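Local coordinates for protein endoglucanase A (PDB 3IK2) that probably hydrolyses internal beta-1,4-glucosidic bonds of cellulose and related glucans, as a family 44 glycoside hydrolase built on a TIM-like barrel, at residues F458-N463 and N493-K498; N179-W184 and N233-S238. All coordinates share one frame; numbering follows the deposited sequence.

The two contacts belong to the two parts of the fold. Contact 2 (179-184 with 233-238) joins the loop after strand 174-177 to the residues following helix 229-234, beyond the next barrel strand, 220-226; its first segment carries the Asn179-Glu180-Pro181 sequence, placed beside Glu352 where the active site of such an enzyme is expected. Contact 1 (458-463 with 493-498) pairs two strands at one edge of the C-terminal beta domain, whose sheet also takes in the N-terminal strand 2-15. Their centres lie about 47 Å apart, on opposite sides of the centre of the chain, and their nearest atoms about 36 Å apart, so contact 1 is remote from the presumed substrate site that contact 2 adjoins.

Contact 1: F458-N463 and N493-K498; sequences FNVSSN and NKFTYK
Strands 458-461 and 494-498 run antiparallel, and the tight part of their contact is the face carrying Phe458, Val460 and Phe495. Phe458 and Phe495 form a hydrogen-bonded pair: Phe458 N reaches Phe495 O at 2.8 Å, nearly along the C=O axis, while Phe495 N meets a lone pair of Phe458 O at 3.3 Å. Phe495 holds CG in the crowded position between its backbone N and carbonyl carbon (chi1 64°), which swings its ring across the partner. Phe458 CB sits over that ring, 3.7 Å from its centroid; the two rings are near parallel (14°) but slid apart. Two residues on, Val460 N bonds Asn493 O at 2.9 Å. The other face is looser. Asn459 and exposed Lys494 are a non-hydrogen-bonded pair whose side chains cross obliquely, Asn459 OD1 coming no nearer to Lys494 CE than 4.1 Å. Where the strands part, a water links Val460 O, Ser462 N and Asn493 ND2; Asn493 ND2 also bonds Lys464 O, and its OD1 accepts from Tyr466 N. Strand 494-499 is outermost; strand 454-461 pairs beyond with strand 2-15, and Val445 and Met441 of strand 440-447 touch Phe458 and Val460, respectively.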
ATOM      1  N   PHE A 458     -18.500 -14.824 -21.787  1.00 15.87           N
ATOM      2  CA  PHE A 458     -18.886 -14.607 -20.414  1.00 15.50           C
ATOM      3  C   PHE A 458     -20.110 -15.390 -20.070  1.00 16.52           C
ATOM      4  O   PHE A 458     -21.114 -15.330 -20.783  1.00 16.37           O
ATOM      5  CB  PHE A 458     -19.183 -13.117 -20.124  1.00 15.10           C
ATOM      6  CG  PHE A 458     -17.970 -12.210 -20.210  1.00 13.72           C
ATOM      7  CD1 PHE A 458     -17.210 -11.937 -19.076  1.00 12.31           C
ATOM      8  CD2 PHE A 458     -17.605 -11.619 -21.429  1.00 10.73           C
ATOM      9  CE1 PHE A 458     -16.080 -11.096 -19.153  1.00 11.04           C
ATOM     10  CE2 PHE A 458     -16.493 -10.783 -21.524  1.00 10.48           C
ATOM     11  CZ  PHE A 458     -15.715 -10.530 -20.373  1.00 13.40           C
ATOM     12  N   ASN A 459     -20.051 -16.061 -18.923  1.00 17.47           N
ATOM     13  CA  ASN A 459     -21.206 -16.765 -18.387  1.00 18.58           C
ATOM     14  C   ASN A 459     -21.486 -16.266 -16.991  1.00 18.46           C
ATOM     15  O   ASN A 459     -20.787 -16.636 -16.046  1.00 18.56           O
ATOM     16  CB  ASN A 459     -20.939 -18.273 -18.351  1.00 19.69           C
ATOM     17  CG  ASN A 459     -20.325 -18.778 -19.639  1.00 23.13           C
ATOM     18  OD1 ASN A 459     -21.052 -19.028 -20.617  1.00 27.55           O
ATOM     19  ND2 ASN A 459     -18.970 -18.910 -19.667  1.00 24.56           N
ATOM     20  N   VAL A 460     -22.516 -15.439 -16.857  1.00 17.71           N
ATOM     21  CA  VAL A 460     -22.878 -14.886 -15.565  1.00 17.62           C
ATOM     22  C   VAL A 460     -23.995 -15.719 -14.929  1.00 17.91           C
ATOM     23  O   VAL A 460     -25.135 -15.749 -15.405  1.00 18.11           O
ATOM     24  CB  VAL A 460     -23.284 -13.409 -15.682  1.00 16.84           C
ATOM     25  CG1 VAL A 460     -23.588 -12.843 -14.335  1.00 17.83           C
ATOM     26  CG2 VAL A 460     -22.185 -12.612 -16.374  1.00 16.78           C
ATOM     27  N   SER A 461     -23.646 -16.423 -13.861  1.00 17.90           N
ATOM     28  CA  SER A 461     -24.643 -17.103 -13.032  1.00 17.86           C
ATOM     29  C   SER A 461     -25.135 -16.146 -11.936  1.00 17.21           C
ATOM     30  O   SER A 461     -24.388 -15.769 -11.046  1.00 17.17           O
ATOM     31  CB  SER A 461     -24.053 -18.397 -12.447  1.00 17.65           C
ATOM     32  OG  SER A 461     -24.970 -19.013 -11.565  1.00 18.91           O
ATOM     33  N   SER A 462     -26.395 -15.742 -12.034  1.00 16.93           N
ATOM     34  CA  SER A 462     -26.985 -14.738 -11.148  1.00 16.79           C
ATOM     35  C   SER A 462     -28.515 -14.810 -11.217  1.00 17.37           C
ATOM     36  O   SER A 462     -29.071 -15.227 -12.230  1.00 17.50           O
ATOM     37  CB  SER A 462     -26.532 -13.329 -11.549  1.00 16.55           C
ATOM     38  OG  SER A 462     -27.035 -12.366 -10.642  1.00 15.84           O
ATOM     39  N   ASN A 463     -29.177 -14.408 -10.138  1.00 17.87           N
ATOM     40  CA  ASN A 463     -30.618 -14.230 -10.140  1.00 18.79           C
ATOM     41  C   ASN A 463     -31.049 -12.887 -10.773  1.00 18.60           C
ATOM     42  O   ASN A 463     -32.220 -12.700 -11.091  1.00 18.04           O
ATOM     43  CB  ASN A 463     -31.178 -14.351  -8.717  1.00 19.45           C
ATOM     44  CG  ASN A 463     -31.305 -15.818  -8.229  1.00 20.64           C
ATOM     45  OD1 ASN A 463     -31.092 -16.774  -8.980  1.00 25.36           O
ATOM     46  ND2 ASN A 463     -31.666 -15.979  -6.963  1.00 22.44           N
ATOM     47  N   ASN A 493     -28.044 -13.873 -19.501  1.00 20.13           N
ATOM     48  CA  ASN A 493     -26.795 -13.552 -18.786  1.00 18.70           C
ATOM     49  C   ASN A 493     -25.493 -14.113 -19.417  1.00 17.92           C
ATOM     50  O   ASN A 493     -24.534 -14.435 -18.709  1.00 16.35           O
ATOM     51  CB  ASN A 493     -26.883 -13.937 -17.294  1.00 18.41           C
ATOM     52  CG  ASN A 493     -27.688 -12.941 -16.468  1.00 17.20           C
ATOM     53  OD1 ASN A 493     -27.994 -11.843 -16.913  1.00 17.72           O
ATOM     54  ND2 ASN A 493     -28.028 -13.330 -15.253  1.00 18.64           N
ATOM     55  N   LYS A 494     -25.480 -14.199 -20.748  1.00 17.14           N
ATOM     56  CA  LYS A 494     -24.333 -14.670 -21.512  1.00 17.20           C
ATOM     57  C   LYS A 494     -24.053 -13.690 -22.611  1.00 16.92           C
ATOM     58  O   LYS A 494     -24.973 -13.196 -23.243  1.00 17.75           O
ATOM     59  CB  LYS A 494     -24.617 -15.991 -22.183  1.00 17.18           C
ATOM     60  CG  LYS A 494     -24.718 -17.197 -21.302  1.00 20.31           C
ATOM     61  CD  LYS A 494     -25.375 -18.308 -22.143  1.00 23.24           C
ATOM     62  CE  LYS A 494     -24.987 -19.698 -21.695  1.00 26.24           C
ATOM     63  NZ  LYS A 494     -25.303 -19.941 -20.261  1.00 28.58           N
ATOM     64  N   PHE A 495     -22.782 -13.438 -22.878  1.00 16.69           N
ATOM     65  CA  PHE A 495     -22.401 -12.475 -23.896  1.00 16.60           C
ATOM     66  C   PHE A 495     -20.941 -12.681 -24.209  1.00 17.03           C
ATOM     67  O   PHE A 495     -20.236 -13.382 -23.502  1.00 17.50           O
ATOM     68  CB  PHE A 495     -22.679 -11.022 -23.453  1.00 16.10           C
ATOM     69  CG  PHE A 495     -21.861 -10.568 -22.264  1.00 16.45           C
ATOM     70  CD1 PHE A 495     -20.646  -9.894 -22.447  1.00 13.90           C
ATOM     71  CD2 PHE A 495     -22.307 -10.803 -20.961  1.00 15.58           C
ATOM     72  CE1 PHE A 495     -19.893  -9.463 -21.351  1.00 13.41           C
ATOM     73  CE2 PHE A 495     -21.547 -10.380 -19.856  1.00 14.65           C
ATOM     74  CZ  PHE A 495     -20.345  -9.705 -20.056  1.00 12.85           C
ATOM     75  N   THR A 496     -20.503 -12.081 -25.300  1.00 18.10           N
ATOM     76  CA  THR A 496     -19.130 -12.180 -25.749  1.00 18.47           C
ATOM     77  C   THR A 496     -18.594 -10.750 -25.838  1.00 18.16           C
ATOM     78  O   THR A 496     -19.378  -9.802 -25.998  1.00 18.28           O
ATOM     79  CB  THR A 496     -19.051 -12.959 -27.082  1.00 18.52           C
ATOM     80  OG1 THR A 496     -19.561 -14.280 -26.881  1.00 18.83           O
ATOM     81  CG2 THR A 496     -17.635 -13.127 -27.525  1.00 20.72           C
ATOM     82  N   TYR A 497     -17.284 -10.597 -25.635  1.00 17.60           N
ATOM     83  CA  TYR A 497     -16.595  -9.338 -25.851  1.00 16.37           C
ATOM     84  C   TYR A 497     -15.150  -9.635 -26.256  1.00 15.99           C
ATOM     85  O   TYR A 497     -14.400 -10.299 -25.517  1.00 15.00           O
ATOM     86  CB  TYR A 497     -16.690  -8.368 -24.646  1.00 17.20           C
ATOM     87  CG  TYR A 497     -16.584  -6.909 -25.095  1.00 17.22           C
ATOM     88  CD1 TYR A 497     -17.683  -6.251 -25.621  1.00 17.07           C
ATOM     89  CD2 TYR A 497     -15.373  -6.206 -25.016  1.00 18.41           C
ATOM     90  CE1 TYR A 497     -17.597  -4.915 -26.060  1.00 19.99           C
ATOM     91  CE2 TYR A 497     -15.262  -4.876 -25.456  1.00 16.68           C
ATOM     92  CZ  TYR A 497     -16.383  -4.226 -25.993  1.00 19.62           C
ATOM     93  OH  TYR A 497     -16.306  -2.895 -26.471  1.00 17.73           O
ATOM     94  N   LYS A 498     -14.809  -9.179 -27.463  1.00 14.70           N
ATOM     95  CA  LYS A 498     -13.480  -9.276 -28.026  1.00 14.94           C
ATOM     96  C   LYS A 498     -12.611  -8.074 -27.620  1.00 14.99           C
ATOM     97  O   LYS A 498     -12.966  -6.925 -27.855  1.00 14.34           O
ATOM     98  CB  LYS A 498     -13.538  -9.390 -29.549  1.00 14.08           C
ATOM     99  CG  LYS A 498     -12.184  -9.560 -30.210  1.00 14.06           C
ATOM    100  CD  LYS A 498     -12.360  -9.770 -31.731  1.00 15.21           C
ATOM    101  CE  LYS A 498     -11.073 -10.305 -32.369  1.00 14.60           C
ATOM    102  NZ  LYS A 498     -11.227 -10.603 -33.841  1.00 16.10           N
TER
HETATM  103  O   HOH W   1     -27.768 -16.514 -14.688  1.00 19.90           O

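Contact 2: N179-W184 and N233-S238; sequences NEPSLW and NDFNSS
This contact borders the Asn-Glu-Pro motif at the C-terminal end of the fourth strand of the TIM-like barrel, of which only the proline takes part; in related retaining glycosidases the motif's glutamate is the acid/base, consistent with Glu180 lying against Glu352 of strand 347-353 and bonding His277. Neither Asn179 nor Glu180 touches 233-238; the contact is made by the 3-10 turn just behind them, closed by Leu183 N to Glu180 O at 2.9 Å. It meets Phe235 and Asn236, which follow helix 229-234 in the loop after the fifth strand. Phe235 leaves the helix with positive phi, and its CG, anti to the backbone N (chi1 -159°), carries the ring against the turn. Ser182 CB lies over one ring face, 3.6 Å from the centroid, while Pro181 CG comes in at the edge, 3.9 Å from Phe235 CZ. Phe251 stacks with the same ring, and Val201 of helix 198-215 touches both Pro181 and Phe235. Ser237 N bonds Asp234 OD2 at 3.1 Å, from above the carboxylate plane, an Asx motif. Asn236 CB abuts Ser182 OG at 3.3 Å. The Asn236 amide is held at both ends: OD1 bonds Ser230 OG, and ND2 makes a weak but straight (166°) bond of 3.5 Å to Ser182 O.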
ATOM      1  N   ASN A 179       9.074   3.102   9.876  1.00  5.18           N
ATOM      2  CA  ASN A 179       9.221   2.652   8.504  1.00  5.41           C
ATOM      3  C   ASN A 179      10.423   1.759   8.313  1.00  5.37           C
ATOM      4  O   ASN A 179      11.506   2.110   8.738  1.00  6.12           O
ATOM      5  CB  ASN A 179       9.362   3.868   7.586  1.00  4.26           C
ATOM      6  CG  ASN A 179       9.509   3.482   6.134  1.00  2.74           C
ATOM      7  OD1 ASN A 179       8.555   3.039   5.515  1.00  5.11           O
ATOM      8  ND2 ASN A 179      10.710   3.658   5.584  1.00  2.00           N
ATOM      9  N   GLU A 180      10.241   0.624   7.656  1.00  5.07           N
ATOM     10  CA  GLU A 180      11.377  -0.272   7.320  1.00  6.16           C
ATOM     11  C   GLU A 180      12.493  -0.380   8.374  1.00  5.73           C
ATOM     12  O   GLU A 180      13.661  -0.086   8.094  1.00  6.18           O
ATOM     13  CB  GLU A 180      11.950   0.065   5.945  1.00  5.63           C
ATOM     14  CG  GLU A 180      10.886  -0.019   4.859  1.00  5.69           C
ATOM     15  CD  GLU A 180      11.413   0.250   3.512  1.00  6.00           C
ATOM     16  OE1 GLU A 180      12.625   0.574   3.389  1.00  6.55           O
ATOM     17  OE2 GLU A 180      10.614   0.149   2.556  1.00  8.66           O
ATOM     18  N   PRO A 181      12.128  -0.863   9.576  1.00  6.06           N
ATOM     19  CA  PRO A 181      13.003  -0.911  10.747  1.00  5.92           C
ATOM     20  C   PRO A 181      14.290  -1.757  10.585  1.00  6.40           C
ATOM     21  O   PRO A 181      15.337  -1.387  11.147  1.00  6.02           O
ATOM     22  CB  PRO A 181      12.085  -1.472  11.843  1.00  5.06           C
ATOM     23  CG  PRO A 181      11.041  -2.201  11.104  1.00  4.77           C
ATOM     24  CD  PRO A 181      10.795  -1.426   9.870  1.00  4.77           C
ATOM     25  N   SER A 182      14.232  -2.868   9.844  1.00  6.81           N
ATOM     26  CA  SER A 182      15.438  -3.669   9.614  1.00  6.86           C
ATOM     27  C   SER A 182      16.420  -2.948   8.670  1.00  8.27           C
ATOM     28  O   SER A 182      17.594  -3.322   8.571  1.00  8.45           O
ATOM     29  CB  SER A 182      15.085  -5.084   9.113  1.00  7.24           C
ATOM     30  OG  SER A 182      14.791  -5.129   7.723  1.00  6.22           O
ATOM     31  N   LEU A 183      15.946  -1.895   7.988  1.00  8.12           N
ATOM     32  CA  LEU A 183      16.835  -1.070   7.195  1.00  8.11           C
ATOM     33  C   LEU A 183      17.309   0.182   7.930  1.00  7.68           C
ATOM     34  O   LEU A 183      18.002   0.980   7.358  1.00  7.84           O
ATOM     35  CB  LEU A 183      16.169  -0.677   5.864  1.00  8.75           C
ATOM     36  CG  LEU A 183      15.927  -1.820   4.894  1.00  7.99           C
ATOM     37  CD1 LEU A 183      15.499  -1.266   3.508  1.00  8.43           C
ATOM     38  CD2 LEU A 183      17.179  -2.683   4.803  1.00  7.26           C
ATOM     39  N   TRP A 184      16.954   0.358   9.197  1.00  8.01           N
ATOM     40  CA  TRP A 184      17.400   1.562   9.913  1.00  8.17           C
ATOM     41  C   TRP A 184      18.906   1.790   9.822  1.00  8.39           C
ATOM     42  O   TRP A 184      19.306   2.910   9.595  1.00  8.78           O
ATOM     43  CB  TRP A 184      16.976   1.562  11.379  1.00  6.51           C
ATOM     44  CG  TRP A 184      15.538   1.892  11.612  1.00  6.74           C
ATOM     45  CD1 TRP A 184      14.695   2.590  10.776  1.00  4.73           C
ATOM     46  CD2 TRP A 184      14.765   1.548  12.763  1.00  3.22           C
ATOM     47  NE1 TRP A 184      13.444   2.680  11.328  1.00  3.89           N
ATOM     48  CE2 TRP A 184      13.458   2.066  12.558  1.00  5.68           C
ATOM     49  CE3 TRP A 184      15.038   0.839  13.934  1.00  3.59           C
ATOM     50  CZ2 TRP A 184      12.426   1.907  13.497  1.00  3.01           C
ATOM     51  CZ3 TRP A 184      13.991   0.659  14.868  1.00  4.53           C
ATOM     52  CH2 TRP A 184      12.717   1.191  14.638  1.00  4.35           C
ATOM     53  N   ASN A 233      11.370 -12.613   6.195  1.00  6.63           N
ATOM     54  CA  ASN A 233      11.930 -13.953   6.287  1.00  7.41           C
ATOM     55  C   ASN A 233      12.653 -14.076   7.626  1.00  7.29           C
ATOM     56  O   ASN A 233      12.171 -14.760   8.544  1.00  6.77           O
ATOM     57  CB  ASN A 233      12.820 -14.196   5.037  1.00  7.55           C
ATOM     58  CG  ASN A 233      13.514 -15.573   5.009  1.00  9.41           C
ATOM     59  OD1 ASN A 233      14.453 -15.784   4.215  1.00  9.63           O
ATOM     60  ND2 ASN A 233      13.069 -16.491   5.842  1.00  8.04           N
ATOM     61  N   ASP A 234      13.765 -13.359   7.764  1.00  7.62           N
ATOM     62  CA  ASP A 234      14.581 -13.428   8.969  1.00  7.22           C
ATOM     63  C   ASP A 234      14.941 -12.041   9.495  1.00  7.59           C
ATOM     64  O   ASP A 234      15.978 -11.839  10.136  1.00  6.48           O
ATOM     65  CB  ASP A 234      15.826 -14.307   8.731  1.00  7.75           C
ATOM     66  CG  ASP A 234      16.722 -13.814   7.602  1.00  7.49           C
ATOM     67  OD1 ASP A 234      17.737 -14.479   7.332  1.00 10.16           O
ATOM     68  OD2 ASP A 234      16.442 -12.784   6.956  1.00  9.91           O
ATOM     69  N   PHE A 235      14.025 -11.095   9.262  1.00  8.12           N
ATOM     70  CA  PHE A 235      14.207  -9.674   9.630  1.00  7.05           C
ATOM     71  C   PHE A 235      15.548  -9.122   9.140  1.00  7.57           C
ATOM     72  O   PHE A 235      16.277  -8.435   9.881  1.00  6.16           O
ATOM     73  CB  PHE A 235      13.971  -9.449  11.128  1.00  7.18           C
ATOM     74  CG  PHE A 235      13.648  -8.003  11.496  1.00  5.40           C
ATOM     75  CD1 PHE A 235      12.681  -7.278  10.790  1.00  3.37           C
ATOM     76  CD2 PHE A 235      14.318  -7.380  12.538  1.00  4.22           C
ATOM     77  CE1 PHE A 235      12.361  -5.946  11.143  1.00  3.37           C
ATOM     78  CE2 PHE A 235      14.026  -6.042  12.886  1.00  2.91           C
ATOM     79  CZ  PHE A 235      13.057  -5.328  12.181  1.00  3.19           C
ATOM     80  N   ASN A 236      15.851  -9.431   7.867  1.00  8.52           N
ATOM     81  CA  ASN A 236      17.065  -8.971   7.171  1.00  9.16           C
ATOM     82  C   ASN A 236      18.358  -9.433   7.895  1.00 10.06           C
ATOM     83  O   ASN A 236      19.207  -8.610   8.298  1.00  9.56           O
ATOM     84  CB  ASN A 236      17.014  -7.437   7.011  1.00  9.40           C
ATOM     85  CG  ASN A 236      17.994  -6.909   5.965  1.00 11.55           C
ATOM     86  OD1 ASN A 236      18.322  -7.599   5.008  1.00 13.38           O
ATOM     87  ND2 ASN A 236      18.437  -5.665   6.131  1.00 13.06           N
ATOM     88  N   SER A 237      18.479 -10.750   8.075  1.00 10.63           N
ATOM     89  CA  SER A 237      19.562 -11.372   8.842  1.00 11.81           C
ATOM     90  C   SER A 237      19.799 -10.690  10.197  1.00 11.99           C
ATOM     91  O   SER A 237      20.910 -10.287  10.542  1.00 11.60           O
ATOM     92  CB  SER A 237      20.858 -11.447   8.034  1.00 12.39           C
ATOM     93  OG  SER A 237      20.576 -11.646   6.675  1.00 13.25           O
ATOM     94  N   SER A 238      18.725 -10.568  10.962  1.00 12.09           N
ATOM     95  CA  SER A 238      18.799  -9.977  12.278  1.00 11.79           C
ATOM     96  C   SER A 238      19.731 -10.806  13.168  1.00 11.72           C
ATOM     97  O   SER A 238      19.652 -12.044  13.155  1.00 12.23           O
ATOM     98  CB  SER A 238      17.398  -9.890  12.864  1.00 11.74           C
ATOM     99  OG  SER A 238      17.400  -9.133  14.054  1.00 13.83           O
TER